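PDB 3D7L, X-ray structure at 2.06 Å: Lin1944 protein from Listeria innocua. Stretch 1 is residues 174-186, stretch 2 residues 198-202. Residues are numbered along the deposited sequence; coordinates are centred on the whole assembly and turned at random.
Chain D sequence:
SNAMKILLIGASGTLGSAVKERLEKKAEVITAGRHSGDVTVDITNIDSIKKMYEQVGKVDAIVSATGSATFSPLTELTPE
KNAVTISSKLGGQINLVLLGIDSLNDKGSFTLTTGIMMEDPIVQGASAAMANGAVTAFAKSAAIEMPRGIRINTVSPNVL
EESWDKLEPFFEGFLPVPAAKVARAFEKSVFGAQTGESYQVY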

# COMPACT_ATOMS: atom_id res chain seq x y z
N PHE D 174 19.78 3.39 13.85
CA PHE D 174 19.28 4.40 12.91
C PHE D 174 19.92 5.74 13.31
O PHE D 174 20.47 5.90 14.42
CB PHE D 174 17.74 4.49 12.94
CG PHE D 174 17.00 3.48 12.05
CD1 PHE D 174 16.23 3.91 10.96
CD2 PHE D 174 17.06 2.09 12.32
CE1 PHE D 174 15.51 3.00 10.16
CE2 PHE D 174 16.33 1.16 11.53
CZ PHE D 174 15.56 1.61 10.45
N LEU D 175 19.89 6.69 12.38
CA LEU D 175 20.32 8.06 12.61
C LEU D 175 19.10 8.94 12.37
O LEU D 175 18.67 9.07 11.25
CB LEU D 175 21.46 8.43 11.67
CG LEU D 175 22.13 9.80 11.86
CD1 LEU D 175 22.47 10.05 13.32
CD2 LEU D 175 23.40 9.91 10.96
N PRO D 176 18.52 9.50 13.43
CA PRO D 176 17.27 10.27 13.28
C PRO D 176 17.47 11.65 12.62
O PRO D 176 18.59 12.18 12.58
CB PRO D 176 16.77 10.41 14.71
CG PRO D 176 18.04 10.41 15.54
CD PRO D 176 18.99 9.47 14.83
N VAL D 177 16.38 12.20 12.10
CA VAL D 177 16.43 13.47 11.36
C VAL D 177 15.67 14.54 12.13
O VAL D 177 14.69 14.23 12.81
CB VAL D 177 15.87 13.32 9.90
CG1 VAL D 177 16.79 12.40 9.04
CG2 VAL D 177 14.44 12.79 9.92
N PRO D 178 16.12 15.81 12.03
CA PRO D 178 15.33 16.85 12.69
C PRO D 178 13.99 17.01 11.98
O PRO D 178 13.93 17.00 10.76
CB PRO D 178 16.17 18.12 12.49
CG PRO D 178 17.51 17.67 12.03
CD PRO D 178 17.28 16.37 11.31
N ALA D 179 12.92 17.15 12.76
CA ALA D 179 11.61 17.45 12.21
C ALA D 179 11.63 18.71 11.32
O ALA D 179 10.98 18.72 10.27
CB ALA D 179 10.61 17.59 13.32
N ALA D 180 12.38 19.73 11.72
CA ALA D 180 12.62 20.91 10.86
C ALA D 180 13.10 20.58 9.44
O ALA D 180 12.75 21.28 8.48
CB ALA D 180 13.60 21.88 11.53
N LYS D 181 13.93 19.53 9.30
CA LYS D 181 14.44 19.15 7.98
C LYS D 181 13.34 18.48 7.16
O LYS D 181 13.19 18.76 5.97
CB LYS D 181 15.67 18.26 8.12
CG LYS D 181 16.35 17.88 6.82
CD LYS D 181 17.44 16.89 7.08
CE LYS D 181 18.17 16.51 5.81
NZ LYS D 181 19.30 15.59 6.10
N VAL D 182 12.58 17.59 7.77
CA VAL D 182 11.46 16.97 7.10
C VAL D 182 10.45 18.04 6.65
O VAL D 182 9.86 17.92 5.59
CB VAL D 182 10.77 15.90 7.98
CG1 VAL D 182 9.65 15.20 7.21
CG2 VAL D 182 11.81 14.86 8.45
N ALA D 183 10.27 19.09 7.45
CA ALA D 183 9.25 20.13 7.17
C ALA D 183 9.55 20.88 5.86
O ALA D 183 8.63 21.34 5.18
CB ALA D 183 9.12 21.08 8.34
N ARG D 184 10.85 20.97 5.53
CA ARG D 184 11.32 21.57 4.27
C ARG D 184 10.78 20.84 3.03
O ARG D 184 10.44 21.49 2.04
CB ARG D 184 12.85 21.60 4.23
CG ARG D 184 13.50 22.66 5.09
CD ARG D 184 15.05 22.59 4.96
NE ARG D 184 15.70 23.45 5.94
CZ ARG D 184 15.95 24.76 5.79
NH1 ARG D 184 15.63 25.39 4.66
NH2 ARG D 184 16.56 25.43 6.76
N ALA D 185 10.71 19.51 3.10
CA ALA D 185 10.14 18.66 2.05
C ALA D 185 8.66 18.92 1.80
O ALA D 185 8.19 18.91 0.63
CB ALA D 185 10.37 17.18 2.40
N PHE D 186 7.91 19.11 2.89
CA PHE D 186 6.52 19.55 2.80
C PHE D 186 6.42 20.93 2.14
O PHE D 186 5.58 21.12 1.25
CB PHE D 186 5.87 19.59 4.18
CG PHE D 186 5.47 18.24 4.71
CD1 PHE D 186 4.21 17.72 4.45
CD2 PHE D 186 6.35 17.50 5.50
CE1 PHE D 186 3.83 16.46 4.96
CE2 PHE D 186 5.98 16.28 6.02
CZ PHE D 186 4.72 15.75 5.73
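Stretch 2, residues 198-202: SYQVY

Residues 198-201 form a β-strand that runs nearly antiparallel to the helix beginning at Ala179, the two N-to-C directions differing by 166° and the axes approaching to 8.7 Å. In this arrangement Tyr199 lies nearest Ala185, Val201 nearest Val182, and Tyr202 nearest Val177 in the loop ahead of the helix, with CA-CA distances of 6.4, 5.8 and 6.9 Å, respectively. No direct hydrogen bond joins the two stretches; they meet through apolar packing and one bridging water.

Ser198 opens the strand out of reach of the helix. At Tyr199 the CA-to-CB bond points toward it, and CB comes within 4.1 Å of Ala185 CB. The ring, with chi1 in the m well, lies obliquely to the Ala185 carbonyl, its CD2 3.7 Å from Ala185 O. The alternation of an extended chain then turns Gln200 away, and its side chain makes no contact with the helix.

Val201 returns toward the helix and is the centre of the interface, with the largest area covered by the other stretch. Its chi1 is t, and its closest contacts are CG2 to Ala185 CB at 3.7 Å, CG1 to Val182 CG2 at 3.7 Å and CG1 to Lys181 CG at 3.8 Å. The small side chain of Ala185 thus contacts both Tyr199 and Val201.

Tyr202 ends the chain with its CA-to-CB bond pointing away and its side chain no nearer than 5.8 Å to stretch 1; its contact is made by the terminal carboxylate. Val177 CG1 lies 3.7 Å from Tyr202 O and 3.8 Å from Val201 O. The fully extended Lys181 side chain, t at all four chi angles, carries its ammonium group to a water: Lys181 NZ donates to it at 2.8 Å, and the water donates to Tyr202 OXT at 2.7 Å, linking the two charged groups indirectly.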

# COMPACT_ATOMS: atom_id res chain seq x y z
N SER D 198 8.05 11.18 -4.36
CA SER D 198 8.27 10.72 -2.99
C SER D 198 9.57 11.39 -2.53
O SER D 198 10.66 11.11 -3.06
CB SER D 198 8.37 9.18 -2.95
OG SER D 198 8.75 8.71 -1.66
N TYR D 199 9.44 12.33 -1.59
CA TYR D 199 10.56 13.08 -1.05
C TYR D 199 11.03 12.37 0.20
O TYR D 199 10.41 12.49 1.25
CB TYR D 199 10.15 14.52 -0.71
CG TYR D 199 9.76 15.36 -1.91
CD1 TYR D 199 10.52 15.34 -3.07
CD2 TYR D 199 8.64 16.19 -1.87
CE1 TYR D 199 10.18 16.11 -4.19
CE2 TYR D 199 8.29 16.98 -2.99
CZ TYR D 199 9.07 16.93 -4.13
OH TYR D 199 8.75 17.68 -5.24
N GLN D 200 12.12 11.63 0.08
CA GLN D 200 12.67 10.89 1.22
C GLN D 200 13.51 11.86 2.07
O GLN D 200 14.29 12.62 1.53
CB GLN D 200 13.58 9.77 0.72
CG GLN D 200 12.95 8.79 -0.31
CD GLN D 200 14.02 7.95 -1.02
OE1 GLN D 200 15.15 8.41 -1.22
NE2 GLN D 200 13.68 6.73 -1.37
N VAL D 201 13.30 11.88 3.38
CA VAL D 201 14.17 12.67 4.28
C VAL D 201 14.79 11.64 5.25
O VAL D 201 14.31 11.48 6.38
CB VAL D 201 13.43 13.83 5.04
CG1 VAL D 201 14.41 14.73 5.79
CG2 VAL D 201 12.59 14.70 4.08
N TYR D 202 15.83 10.94 4.78
CA TYR D 202 16.41 9.82 5.55
C TYR D 202 17.76 10.16 6.17
O TYR D 202 18.20 9.55 7.16
CB TYR D 202 16.52 8.55 4.71
CG TYR D 202 15.22 7.97 4.16
CD1 TYR D 202 13.97 8.25 4.75
CD2 TYR D 202 15.24 7.10 3.06
CE1 TYR D 202 12.80 7.71 4.26
CE2 TYR D 202 14.05 6.55 2.54
CZ TYR D 202 12.84 6.85 3.16
OH TYR D 202 11.65 6.30 2.69
OXT TYR D 202 18.46 11.06 5.69
O HOH W 1 18.08 13.52 4.68